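PDB 4WRP: uncharacterized protein from Legionella pneumophila subsp. pneumophila, which is of unknown function but is classed as an effector protein, represented here by its C-terminal domain, a helical DUF5617 unit. Local coordinates for residues Asp32-Lys37 against Thr88-Leu93; Asp76-Glu81 against Asp95-Leu100; Glu19-Pro24 against His39-Val44; Asp47-Gly52 against His70-Val75. One frame throughout, in Å; residues are numbered along the deposited sequence.

Overall arrangement
Four contacts tie together the helices 6-21, 34-49, 68-83 and 90-98 of this all-helical domain, three of them through helix 34-49. Interaction 1 lies at the surface, about 17 Å from the centre of the chain, and leads inward: Leu93 CD2 packs on Ile41 CG2 of interaction 3 at 3.6 Å, while Leu93 CD1 meets Ile78 CG2 of interaction 2 at 3.9 Å. Interactions 2 and 4 share helix 68-83, their centres about 11 Å apart, and Leu100 of the former touches His71, Val74 and Val75 of the latter. Interactions 1 and 4 are farthest apart, with centres about 21 Å apart.

Interaction 1 (Asp32-Lys37 against Thr88-Leu93); sequences DVEYKK and TTSRAL
Glu34 OE1 is the hub where the first turn of helix 34-49 meets the start of helix 90-98. It takes the backbone N-H of Ser90 at 2.8 Å from N to OE1, nearly along the C-O axis of the carboxylate and almost perfectly straight (177°). The Ser90 hydroxyl gives a second bond to the same oxygen, OG to OE1 2.9 Å, on the syn lone pair. A water adds a third donor and passes the link on by accepting from Arg91 N, so one carboxylate oxygen gathers two early residues of the second helix. Ser90 N directly, and Arg91 N through the water, would be expected to stabilise the negative charge at this helix start.

The Glu34 chain folds at chi2 (-59°) to bring its end round, and its CB rests on Thr88 O at 3.4 Å. Lys37, one turn on, lays its extended chain beside Ser90, with CD 3.5 Å from Ser90 OG. Its NZ is held chiefly by Arg30 O and also reaches Glu34 OE2 at 3.2 Å, a salt bridge entering from above the carboxylate plane. On the other side Thr89 is the N-cap, its OG1 accepting from Ala92 N at 3.1 Å. Beneath this polar junction Leu93 turns inward against Ile38 and Ile41 of helix 34-49 and Ile78 and Ile82 of helix 68-83.

Interaction 2 (Asp76-Glu81 against Asp95-Leu100); sequences DDIVKE and DRLDNL
Within this small helical domain, helices 68-83 and 90-98 pack as a helical hairpin, joined by the loop that holds Tyr87, and a side-on salt bridge links them across a hydrophobic patch. Arg96 grips Glu81 with two nitrogens, one to each carboxylate oxygen: NE to OE1 at 2.9 Å and NH2 to OE2 at 2.8 Å. Both oxygens use their syn lone pairs and lie near the guanidinium plane, although the two planes are turned 32° from each other. Glu81 OE1 also accepts from the Tyr87 hydroxyl, so this oxygen has two donors, Arg96 NE and Tyr87 OH, while OE2 takes Arg96 NH2.

Arg96 reaches the acid by bending at chi2 (81°), while the Glu81 chain runs out extended and crosses it at about a right angle. At the end of helix 90-98, Asp95 O takes both the backbone N and the side-chain ND2 of Asn99, the latter from above the carbonyl plane. Deeper in, Leu97 and Leu100 approach Ile78 with their CD2 methyls and carry the packing on to helix 6-21 through Phe17 and Phe6. Ile78 CG1 sits over one face of the guanidinium, offset toward its rim, 3.6 Å from Arg96 NH2.

Interaction 3 (Glu19-Pro24 against His39-Val44); sequences EIMNDP and HAIRTV
Apolar packing alone joins the end of helix 6-21 to the middle of helix 34-49, and Met21, present as selenomethionine, does most of it. Its chain is bent at chi2 (-46°) and chi3 (-50°), which curls the tip toward the other helix although the CB does not point there. The Met21 and Val44 side chains slide past each other in opposite directions, with Met21 SE 3.7 Å from Val44 CG2. Beyond the selenium the terminal methyl crosses Ile41 at about a right angle, Met21 CE to Ile41 CG1 3.8 Å. Met21 CE also lies 4.1 Å from Ala40 CB. Ile20 contributes its branch methyl, Ile20 CG2, which meets Val44 CG1 at 3.8 Å; Val44 is wedged between Ile20 and Met21, each of its methyls touching both.

No polar bond joins the two segments. Thr43 OG1 donates to His39 O, which also takes Thr43 N, and the charged ends turn elsewhere, Arg42 to Asp83 and Glu19 to Lys58. Outside the pair, Phe17 covers Ile41 and Val44, Trp56 packs on Ile20, and Leu93 and Val94 of helix 90-98 close over Ile41. This is helix-to-helix packing of an all-helical domain, the end of helix 6-21 lying against the middle of helix 34-49.

Interaction 4 (Asp47-Gly52 against His70-Val75); sequences DYTKGG and HHVKVV
Tyr48, near the end of helix 34-49, sends its ring across to helix 68-83. From CB the chain leaves with CG anti to the backbone N (chi1 175°), which carries the ring toward the other helix. CD2 meets Val75 CG1 at 3.8 Å, that methyl lying at the ring edge near its plane. Next along the rim, CE2 presses on Val72 CG2 at 3.5 Å, and CZ lies only slightly farther from the same methyl. At the tip, OH forms a hydrogen bond with His71 ND1, 2.7 Å apart. The two rings meet rim to rim, their planes nearly perpendicular at 85°.

Thr49 fills the flank beside the tyrosine. Its CG2 packs on Val75 CG1 at 3.9 Å, and its CA lies the same distance from Val72 CG1, while its OG1 bonds back to Asp46 O. The helix then ends in a turn through Gly51 and Gly52, both at positive phi, with Asp47 O accepting from Lys50 N and Gly52 N.

His71 and Tyr48 each have a further partner on helix 6-21: His71 NE2 bonds to His10 ND1, and Tyr48 OH to Tyr9 OH, with Trp13 touching both rings. The buried hydroxyl and imidazole thus belong to a polar chain linking three helices, in which either Tyr48 OH or His71 ND1 could be the donor and the ionisation of His71 may be tuned by its neighbours.

Interaction 1 (Asp32-Lys37 against Thr88-Leu93)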
loop_
_atom_site.group_PDB
_atom_site.type_symbol
_atom_site.label_atom_id
_atom_site.label_comp_id
_atom_site.label_asym_id
_atom_site.label_seq_id
_atom_site.Cartn_x
_atom_site.Cartn_y
_atom_site.Cartn_z
ATOM N N ASP A 32 -5.851 19.533 12.940
ATOM C CA ASP A 32 -6.730 18.512 13.493
ATOM C C ASP A 32 -5.956 17.576 14.407
ATOM O O ASP A 32 -4.761 17.360 14.229
ATOM C CB ASP A 32 -7.385 17.707 12.366
ATOM C CG ASP A 32 -8.655 18.339 11.866
ATOM O OD1 ASP A 32 -9.406 18.894 12.682
ATOM O OD2 ASP A 32 -8.912 18.265 10.661
ATOM N N VAL A 33 -6.624 16.997 15.391
ATOM C CA VAL A 33 -5.932 16.018 16.203
ATOM C C VAL A 33 -5.521 14.845 15.315
ATOM O O VAL A 33 -6.134 14.577 14.280
ATOM C CB VAL A 33 -6.765 15.514 17.381
ATOM C CG1 VAL A 33 -7.056 16.665 18.355
ATOM C CG2 VAL A 33 -8.024 14.840 16.889
ATOM N N GLU A 34 -4.456 14.177 15.716
ATOM C CA GLU A 34 -3.891 13.127 14.916
ATOM C C GLU A 34 -4.868 11.980 14.762
ATOM O O GLU A 34 -4.960 11.412 13.684
ATOM C CB GLU A 34 -2.556 12.651 15.510
ATOM C CG GLU A 34 -1.434 13.658 15.341
ATOM C CD GLU A 34 -1.168 13.990 13.878
ATOM O OE1 GLU A 34 -1.116 13.066 13.043
ATOM O OE2 GLU A 34 -1.070 15.190 13.546
ATOM N N TYR A 35 -5.628 11.668 15.802
ATOM C CA TYR A 35 -6.605 10.568 15.696
ATOM C C TYR A 35 -7.583 10.768 14.538
ATOM O O TYR A 35 -7.972 9.832 13.887
ATOM C CB TYR A 35 -7.410 10.383 17.001
ATOM C CG TYR A 35 -8.613 9.509 16.797
ATOM C CD1 TYR A 35 -8.520 8.107 16.919
ATOM C CD2 TYR A 35 -9.861 10.074 16.431
ATOM C CE1 TYR A 35 -9.643 7.294 16.720
ATOM C CE2 TYR A 35 -10.976 9.271 16.207
ATOM C CZ TYR A 35 -10.865 7.879 16.353
ATOM O OH TYR A 35 -11.974 7.097 16.118
ATOM N N LYS A 36 -7.988 12.007 14.303
ATOM C CA LYS A 36 -8.915 12.300 13.261
ATOM C C LYS A 36 -8.255 12.042 11.902
ATOM O O LYS A 36 -8.894 11.528 11.002
ATOM C CB LYS A 36 -9.397 13.755 13.388
ATOM C CG LYS A 36 -10.515 14.132 12.442
ATOM C CD LYS A 36 -11.131 15.482 12.807
ATOM C CE LYS A 36 -12.356 15.807 11.947
ATOM N NZ LYS A 36 -12.184 17.029 11.106
ATOM N N LYS A 37 -6.973 12.363 11.760
ATOM C CA LYS A 37 -6.283 12.092 10.492
ATOM C C LYS A 37 -6.121 10.575 10.224
ATOM O O LYS A 37 -6.414 10.086 9.141
ATOM C CB LYS A 37 -4.937 12.754 10.481
ATOM C CG LYS A 37 -5.050 14.299 10.526
ATOM C CD LYS A 37 -3.684 14.910 10.771
ATOM C CE LYS A 37 -3.824 16.355 11.191
ATOM N NZ LYS A 37 -2.457 16.935 11.243
ATOM N N THR A 88 0.533 6.658 16.246
ATOM C CA THR A 88 0.087 7.825 17.014
ATOM C C THR A 88 0.105 9.113 16.195
ATOM O O THR A 88 -0.593 10.055 16.536
ATOM C CB THR A 88 0.942 8.028 18.281
ATOM O OG1 THR A 88 2.267 8.347 17.897
ATOM C CG2 THR A 88 1.005 6.745 19.119
ATOM N N THR A 89 0.841 9.147 15.090
ATOM C CA THR A 89 0.732 10.250 14.124
ATOM C C THR A 89 0.393 9.771 12.734
ATOM O O THR A 89 0.766 8.651 12.306
ATOM C CB THR A 89 2.036 11.078 14.039
ATOM O OG1 THR A 89 3.078 10.282 13.431
ATOM C CG2 THR A 89 2.468 11.524 15.453
ATOM N N SER A 90 -0.298 10.635 11.999
ATOM C CA SER A 90 -0.623 10.350 10.627
ATOM C C SER A 90 0.635 10.365 9.752
ATOM O O SER A 90 0.721 9.650 8.755
ATOM C CB SER A 90 -1.634 11.362 10.106
ATOM O OG SER A 90 -1.061 12.656 10.125
ATOM N N ARG A 91 1.621 11.154 10.145
ATOM C CA ARG A 91 2.919 11.155 9.469
ATOM C C ARG A 91 3.601 9.788 9.448
ATOM O O ARG A 91 4.121 9.362 8.414
ATOM C CB ARG A 91 3.838 12.218 10.105
ATOM C CG ARG A 91 5.279 12.121 9.710
ATOM C CD ARG A 91 6.139 13.213 10.393
ATOM N NE ARG A 91 5.468 14.523 10.411
ATOM C CZ ARG A 91 4.734 15.022 11.413
ATOM N NH1 ARG A 91 4.170 16.226 11.260
ATOM N NH2 ARG A 91 4.556 14.344 12.555
ATOM N N ALA A 92 3.604 9.090 10.570
ATOM C CA ALA A 92 4.176 7.742 10.604
ATOM C C ALA A 92 3.388 6.786 9.759
ATOM O O ALA A 92 3.953 5.933 9.098
ATOM C CB ALA A 92 4.220 7.205 12.022
ATOM N N LEU A 93 2.065 6.875 9.835
ATOM C CA LEU A 93 1.196 6.023 9.000
ATOM C C LEU A 93 1.460 6.234 7.514
ATOM O O LEU A 93 1.557 5.270 6.737
ATOM C CB LEU A 93 -0.264 6.263 9.352
ATOM C CG LEU A 93 -1.324 5.516 8.560
ATOM C CD1 LEU A 93 -1.002 3.995 8.524
ATOM C CD2 LEU A 93 -2.703 5.780 9.163
HETATM O O HOH W 1 1.177 13.855 11.652
#

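Interaction 2 (Asp76-Glu81 against Asp95-Leu100)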
loop_
_atom_site.group_PDB
_atom_site.type_symbol
_atom_site.label_atom_id
_atom_site.label_comp_id
_atom_site.label_asym_id
_atom_site.label_seq_id
_atom_site.Cartn_x
_atom_site.Cartn_y
_atom_site.Cartn_z
ATOM N N ASP A 76 -4.272 -4.325 3.841
ATOM C CA ASP A 76 -5.076 -4.950 4.898
ATOM C C ASP A 76 -4.267 -5.214 6.187
ATOM O O ASP A 76 -4.769 -4.996 7.300
ATOM C CB ASP A 76 -5.683 -6.216 4.344
ATOM C CG ASP A 76 -6.761 -6.739 5.220
ATOM O OD1 ASP A 76 -7.868 -6.139 5.210
ATOM O OD2 ASP A 76 -6.450 -7.699 5.967
ATOM N N ASP A 77 -3.010 -5.637 6.046
ATOM C CA ASP A 77 -2.120 -5.761 7.210
ATOM C C ASP A 77 -1.868 -4.385 7.837
ATOM O O ASP A 77 -1.771 -4.240 9.052
ATOM C CB ASP A 77 -0.761 -6.327 6.821
ATOM C CG ASP A 77 -0.808 -7.793 6.401
ATOM O OD1 ASP A 77 -1.815 -8.492 6.674
ATOM O OD2 ASP A 77 0.190 -8.225 5.760
ATOM N N ILE A 78 -1.739 -3.346 7.019
ATOM C CA ILE A 78 -1.532 -2.012 7.623
ATOM C C ILE A 78 -2.792 -1.566 8.417
ATOM O O ILE A 78 -2.716 -0.997 9.516
ATOM C CB ILE A 78 -1.077 -1.006 6.544
ATOM C CG1 ILE A 78 0.289 -1.423 6.001
ATOM C CG2 ILE A 78 -1.060 0.400 7.083
ATOM C CD1 ILE A 78 0.749 -0.633 4.777
ATOM N N VAL A 79 -3.971 -1.786 7.873
ATOM C CA VAL A 79 -5.202 -1.451 8.575
ATOM C C VAL A 79 -5.245 -2.196 9.915
ATOM O O VAL A 79 -5.589 -1.643 10.950
ATOM C CB VAL A 79 -6.420 -1.777 7.732
ATOM C CG1 VAL A 79 -7.710 -1.710 8.559
ATOM C CG2 VAL A 79 -6.470 -0.825 6.529
ATOM N N LYS A 80 -4.832 -3.433 9.910
ATOM C CA LYS A 80 -4.722 -4.131 11.176
ATOM C C LYS A 80 -3.708 -3.480 12.134
ATOM O O LYS A 80 -3.944 -3.423 13.317
ATOM C CB LYS A 80 -4.349 -5.553 10.918
ATOM C CG LYS A 80 -4.698 -6.471 12.064
ATOM C CD LYS A 80 -4.695 -7.925 11.598
ATOM C CE LYS A 80 -3.964 -8.839 12.583
ATOM N NZ LYS A 80 -3.247 -9.950 11.877
ATOM N N GLU A 81 -2.586 -2.984 11.615
ATOM C CA GLU A 81 -1.631 -2.276 12.430
ATOM C C GLU A 81 -2.216 -1.010 13.042
ATOM O O GLU A 81 -1.854 -0.634 14.180
ATOM C CB GLU A 81 -0.346 -1.919 11.612
ATOM C CG GLU A 81 0.529 -3.115 11.235
ATOM C CD GLU A 81 1.617 -2.705 10.185
ATOM O OE1 GLU A 81 1.810 -1.481 9.858
ATOM O OE2 GLU A 81 2.244 -3.639 9.639
ATOM N N ASP A 95 4.246 7.370 6.166
ATOM C CA ASP A 95 5.570 6.780 5.857
ATOM C C ASP A 95 5.473 5.276 5.658
ATOM O O ASP A 95 6.140 4.738 4.788
ATOM C CB ASP A 95 6.610 7.075 6.942
ATOM C CG ASP A 95 7.120 8.558 6.894
ATOM O OD1 ASP A 95 7.087 9.170 5.811
ATOM O OD2 ASP A 95 7.566 9.086 7.930
ATOM N N ARG A 96 4.685 4.605 6.478
ATOM C CA ARG A 96 4.486 3.167 6.305
ATOM C C ARG A 96 3.921 2.895 4.920
ATOM O O ARG A 96 4.410 2.016 4.211
ATOM C CB ARG A 96 3.566 2.603 7.403
ATOM C CG ARG A 96 3.186 1.130 7.227
ATOM C CD ARG A 96 4.278 0.137 7.708
ATOM N NE ARG A 96 3.748 -1.234 7.766
ATOM C CZ ARG A 96 3.799 -2.177 6.813
ATOM N NH1 ARG A 96 4.451 -2.037 5.656
ATOM N NH2 ARG A 96 3.182 -3.332 7.042
ATOM N N LEU A 97 2.896 3.661 4.512
ATOM C CA LEU A 97 2.265 3.457 3.215
ATOM C C LEU A 97 3.231 3.750 2.098
ATOM O O LEU A 97 3.326 3.008 1.096
ATOM C CB LEU A 97 0.995 4.279 3.068
ATOM C CG LEU A 97 -0.124 3.870 4.001
ATOM C CD1 LEU A 97 -1.139 4.987 4.124
ATOM C CD2 LEU A 97 -0.809 2.593 3.507
ATOM N N ASP A 98 4.027 4.761 2.308
ATOM C CA ASP A 98 4.958 5.211 1.275
ATOM C C ASP A 98 5.911 4.105 0.926
ATOM O O ASP A 98 6.118 3.800 -0.230
ATOM C CB ASP A 98 5.757 6.383 1.816
ATOM C CG ASP A 98 6.061 7.402 0.785
ATOM O OD1 ASP A 98 5.863 7.114 -0.423
ATOM O OD2 ASP A 98 6.531 8.505 1.202
ATOM N N ASN A 99 6.402 3.425 1.965
ATOM C CA ASN A 99 7.493 2.473 1.850
ATOM C C ASN A 99 7.080 0.993 1.817
ATOM O O ASN A 99 7.935 0.110 2.012
ATOM C CB ASN A 99 8.399 2.729 3.052
ATOM C CG ASN A 99 9.096 4.073 2.939
ATOM O OD1 ASN A 99 9.822 4.293 1.994
ATOM N ND2 ASN A 99 8.886 4.949 3.879
ATOM N N LEU A 100 5.807 0.707 1.577
ATOM C CA LEU A 100 5.329 -0.661 1.735
ATOM C C LEU A 100 5.868 -1.572 0.639
ATOM O O LEU A 100 5.878 -2.786 0.810
ATOM C CB LEU A 100 3.797 -0.752 1.844
ATOM C CG LEU A 100 2.968 -0.455 0.614
ATOM C CD1 LEU A 100 2.969 -1.637 -0.339
ATOM C CD2 LEU A 100 1.557 -0.084 1.021
#

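Interaction 3 (Glu19-Pro24 against His39-Val44)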
loop_
_atom_site.group_PDB
_atom_site.type_symbol
_atom_site.label_atom_id
_atom_site.label_comp_id
_atom_site.label_asym_id
_atom_site.label_seq_id
_atom_site.Cartn_x
_atom_site.Cartn_y
_atom_site.Cartn_z
ATOM N N GLU A 19 -4.365 11.820 -3.922
ATOM C CA GLU A 19 -5.465 12.575 -4.505
ATOM C C GLU A 19 -6.676 12.362 -3.628
ATOM O O GLU A 19 -7.334 13.316 -3.231
ATOM C CB GLU A 19 -5.772 12.183 -5.956
ATOM C CG GLU A 19 -7.036 12.901 -6.468
ATOM C CD GLU A 19 -7.285 12.787 -7.968
ATOM O OE1 GLU A 19 -6.334 12.490 -8.729
ATOM O OE2 GLU A 19 -8.446 13.030 -8.401
ATOM N N ILE A 20 -6.941 11.125 -3.258
ATOM C CA ILE A 20 -8.060 10.856 -2.342
ATOM C C ILE A 20 -7.949 11.600 -1.008
ATOM O O ILE A 20 -8.907 12.231 -0.585
ATOM C CB ILE A 20 -8.268 9.329 -2.093
ATOM C CG1 ILE A 20 -8.748 8.667 -3.385
ATOM C CG2 ILE A 20 -9.350 9.118 -1.070
ATOM C CD1 ILE A 20 -8.506 7.169 -3.461
HETATM N N MSE A 21 -6.794 11.553 -0.334
HETATM C CA MSE A 21 -6.692 12.159 0.972
HETATM C C MSE A 21 -6.770 13.685 0.892
HETATM O O MSE A 21 -7.130 14.287 1.865
HETATM C CB MSE A 21 -5.391 11.818 1.697
HETATM C CG MSE A 21 -5.246 10.324 1.963
HETATM SE SE MSE A 21 -6.882 9.533 2.682
HETATM C CE MSE A 21 -7.375 10.709 4.158
ATOM N N ASN A 22 -6.405 14.285 -0.232
ATOM C CA ASN A 22 -6.540 15.702 -0.426
ATOM C C ASN A 22 -7.951 16.133 -0.863
ATOM O O ASN A 22 -8.158 17.276 -1.165
ATOM C CB ASN A 22 -5.549 16.189 -1.493
ATOM C CG ASN A 22 -4.157 16.326 -0.953
ATOM O OD1 ASN A 22 -3.951 16.870 0.116
ATOM N ND2 ASN A 22 -3.198 15.821 -1.689
ATOM N N ASP A 23 -8.891 15.198 -0.952
ATOM C CA ASP A 23 -10.263 15.528 -1.272
ATOM C C ASP A 23 -10.832 16.483 -0.212
ATOM O O ASP A 23 -10.758 16.212 0.993
ATOM C CB ASP A 23 -11.121 14.257 -1.370
ATOM C CG ASP A 23 -12.491 14.510 -1.999
ATOM O OD1 ASP A 23 -13.249 15.383 -1.560
ATOM O OD2 ASP A 23 -12.801 13.846 -2.987
ATOM N N PRO A 24 -11.432 17.597 -0.668
ATOM C CA PRO A 24 -12.015 18.548 0.257
ATOM C C PRO A 24 -13.137 17.939 1.131
ATOM O O PRO A 24 -13.359 18.373 2.270
ATOM C CB PRO A 24 -12.553 19.645 -0.658
ATOM C CG PRO A 24 -12.755 18.987 -1.982
ATOM C CD PRO A 24 -11.710 17.919 -2.071
ATOM N N HIS A 39 -7.819 8.128 11.501
ATOM C CA HIS A 39 -9.103 7.511 11.195
ATOM C C HIS A 39 -9.598 7.727 9.761
ATOM O O HIS A 39 -10.089 6.792 9.142
ATOM C CB HIS A 39 -10.220 7.927 12.167
ATOM C CG HIS A 39 -11.403 7.003 12.107
ATOM N ND1 HIS A 39 -12.619 7.381 11.564
ATOM C CD2 HIS A 39 -11.527 5.696 12.435
ATOM C CE1 HIS A 39 -13.451 6.358 11.600
ATOM N NE2 HIS A 39 -12.815 5.326 12.134
ATOM N N ALA A 40 -9.458 8.931 9.226
ATOM C CA ALA A 40 -9.828 9.198 7.844
ATOM C C ALA A 40 -8.995 8.351 6.874
ATOM O O ALA A 40 -9.528 7.757 5.933
ATOM C CB ALA A 40 -9.664 10.703 7.532
ATOM N N ILE A 41 -7.692 8.237 7.159
ATOM C CA ILE A 41 -6.831 7.399 6.354
ATOM C C ILE A 41 -7.260 5.952 6.495
ATOM O O ILE A 41 -7.340 5.197 5.522
ATOM C CB ILE A 41 -5.363 7.540 6.801
ATOM C CG1 ILE A 41 -4.868 8.927 6.421
ATOM C CG2 ILE A 41 -4.492 6.471 6.138
ATOM C CD1 ILE A 41 -3.561 9.305 7.063
ATOM N N ARG A 42 -7.524 5.544 7.711
ATOM C CA ARG A 42 -7.989 4.150 7.917
ATOM C C ARG A 42 -9.243 3.823 7.102
ATOM O O ARG A 42 -9.355 2.767 6.433
ATOM C CB ARG A 42 -8.266 3.906 9.380
ATOM C CG ARG A 42 -8.588 2.428 9.641
ATOM C CD ARG A 42 -9.406 2.185 10.895
ATOM N NE ARG A 42 -9.625 0.725 11.035
ATOM C CZ ARG A 42 -10.541 0.017 10.367
ATOM N NH1 ARG A 42 -11.371 0.621 9.516
ATOM N NH2 ARG A 42 -10.656 -1.318 10.551
ATOM N N THR A 43 -10.193 4.751 7.130
ATOM C CA THR A 43 -11.410 4.601 6.334
ATOM C C THR A 43 -11.151 4.371 4.851
ATOM O O THR A 43 -11.704 3.449 4.247
ATOM C CB THR A 43 -12.345 5.802 6.550
ATOM O OG1 THR A 43 -12.629 5.844 7.944
ATOM C CG2 THR A 43 -13.632 5.593 5.820
ATOM N N VAL A 44 -10.280 5.200 4.290
ATOM C CA VAL A 44 -9.948 5.107 2.896
ATOM C C VAL A 44 -9.206 3.805 2.572
ATOM O O VAL A 44 -9.451 3.176 1.537
ATOM C CB VAL A 44 -9.114 6.337 2.502
ATOM C CG1 VAL A 44 -8.465 6.163 1.149
ATOM C CG2 VAL A 44 -10.032 7.564 2.554
#

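Interaction 4 (Asp47-Gly52 against His70-Val75)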
loop_
_atom_site.group_PDB
_atom_site.type_symbol
_atom_site.label_atom_id
_atom_site.label_comp_id
_atom_site.label_asym_id
_atom_site.label_seq_id
_atom_site.Cartn_x
_atom_site.Cartn_y
_atom_site.Cartn_z
ATOM N N ASP A 47 -11.711 0.916 2.680
ATOM C CA ASP A 47 -12.504 0.927 1.460
ATOM C C ASP A 47 -11.707 0.297 0.317
ATOM O O ASP A 47 -12.235 -0.526 -0.441
ATOM C CB ASP A 47 -12.991 2.351 1.134
ATOM C CG ASP A 47 -13.797 2.410 -0.140
ATOM O OD1 ASP A 47 -14.772 1.622 -0.218
ATOM O OD2 ASP A 47 -13.439 3.220 -1.055
ATOM N N TYR A 48 -10.418 0.595 0.247
ATOM C CA TYR A 48 -9.534 -0.013 -0.760
ATOM C C TYR A 48 -9.500 -1.533 -0.687
ATOM O O TYR A 48 -9.507 -2.183 -1.705
ATOM C CB TYR A 48 -8.117 0.533 -0.640
ATOM C CG TYR A 48 -7.075 -0.075 -1.527
ATOM C CD1 TYR A 48 -7.092 0.116 -2.906
ATOM C CD2 TYR A 48 -6.059 -0.844 -0.985
ATOM C CE1 TYR A 48 -6.120 -0.409 -3.726
ATOM C CE2 TYR A 48 -5.092 -1.415 -1.792
ATOM C CZ TYR A 48 -5.112 -1.172 -3.160
ATOM O OH TYR A 48 -4.138 -1.737 -3.945
ATOM N N THR A 49 -9.471 -2.082 0.517
ATOM C CA THR A 49 -9.373 -3.537 0.678
ATOM C C THR A 49 -10.726 -4.217 0.454
ATOM O O THR A 49 -10.785 -5.416 0.470
ATOM C CB THR A 49 -8.878 -3.896 2.067
ATOM O OG1 THR A 49 -9.863 -3.470 3.012
ATOM C CG2 THR A 49 -7.517 -3.209 2.381
ATOM N N LYS A 50 -11.802 -3.450 0.269
ATOM C CA LYS A 50 -13.120 -3.992 0.086
ATOM C C LYS A 50 -13.603 -3.690 -1.322
ATOM O O LYS A 50 -14.769 -3.638 -1.548
ATOM C CB LYS A 50 -14.092 -3.376 1.096
ATOM C CG LYS A 50 -13.843 -3.773 2.537
ATOM C CD LYS A 50 -14.720 -2.970 3.479
ATOM C CE LYS A 50 -14.939 -3.668 4.820
ATOM N NZ LYS A 50 -13.740 -3.880 5.696
ATOM N N GLY A 51 -12.702 -3.423 -2.256
ATOM C CA GLY A 51 -13.111 -3.191 -3.643
ATOM C C GLY A 51 -13.178 -1.745 -4.075
ATOM O O GLY A 51 -13.384 -1.491 -5.258
ATOM N N GLY A 52 -13.041 -0.802 -3.142
ATOM C CA GLY A 52 -12.881 0.600 -3.507
ATOM C C GLY A 52 -14.139 1.340 -3.938
ATOM O O GLY A 52 -14.073 2.402 -4.581
ATOM N N HIS A 70 -2.039 -8.719 -4.132
ATOM C CA HIS A 70 -1.073 -8.731 -3.087
ATOM C C HIS A 70 -1.000 -7.343 -2.423
ATOM O O HIS A 70 -0.775 -7.238 -1.231
ATOM C CB HIS A 70 0.297 -9.067 -3.615
ATOM C CG HIS A 70 1.337 -9.108 -2.552
ATOM N ND1 HIS A 70 1.397 -10.117 -1.614
ATOM C CD2 HIS A 70 2.347 -8.260 -2.262
ATOM C CE1 HIS A 70 2.420 -9.902 -0.808
ATOM N NE2 HIS A 70 2.997 -8.770 -1.166
ATOM N N HIS A 71 -1.214 -6.288 -3.202
ATOM C CA HIS A 71 -1.131 -4.941 -2.635
ATOM C C HIS A 71 -2.237 -4.708 -1.611
ATOM O O HIS A 71 -1.987 -4.209 -0.533
ATOM C CB HIS A 71 -1.181 -3.927 -3.721
ATOM C CG HIS A 71 -0.819 -2.559 -3.268
ATOM N ND1 HIS A 71 -1.755 -1.683 -2.779
ATOM C CD2 HIS A 71 0.361 -1.896 -3.243
ATOM C CE1 HIS A 71 -1.171 -0.550 -2.442
ATOM N NE2 HIS A 71 0.111 -0.647 -2.731
ATOM N N VAL A 72 -3.442 -5.144 -1.947
ATOM C CA VAL A 72 -4.570 -5.176 -1.028
ATOM C C VAL A 72 -4.234 -5.990 0.234
ATOM O O VAL A 72 -4.505 -5.526 1.328
ATOM C CB VAL A 72 -5.834 -5.669 -1.759
ATOM C CG1 VAL A 72 -6.946 -6.156 -0.822
ATOM C CG2 VAL A 72 -6.321 -4.559 -2.688
ATOM N N LYS A 73 -3.638 -7.175 0.090
ATOM C CA LYS A 73 -3.173 -7.939 1.265
ATOM C C LYS A 73 -2.246 -7.092 2.173
ATOM O O LYS A 73 -2.427 -7.063 3.376
ATOM C CB LYS A 73 -2.465 -9.194 0.826
ATOM C CG LYS A 73 -2.436 -10.347 1.823
ATOM C CD LYS A 73 -1.431 -10.206 2.968
ATOM C CE LYS A 73 0.032 -10.233 2.527
ATOM N NZ LYS A 73 0.985 -10.078 3.677
ATOM N N VAL A 74 -1.258 -6.407 1.604
ATOM C CA VAL A 74 -0.373 -5.568 2.420
ATOM C C VAL A 74 -1.148 -4.436 3.111
ATOM O O VAL A 74 -0.967 -4.201 4.313
ATOM C CB VAL A 74 0.805 -5.035 1.566
ATOM C CG1 VAL A 74 1.717 -4.131 2.392
ATOM C CG2 VAL A 74 1.591 -6.248 1.024
ATOM N N VAL A 75 -2.025 -3.739 2.374
ATOM C CA VAL A 75 -2.791 -2.619 2.946
ATOM C C VAL A 75 -3.726 -3.151 4.039
ATOM O O VAL A 75 -3.874 -2.579 5.082
ATOM C CB VAL A 75 -3.503 -1.843 1.859
ATOM C CG1 VAL A 75 -4.440 -0.813 2.433
ATOM C CG2 VAL A 75 -2.461 -1.130 0.984
#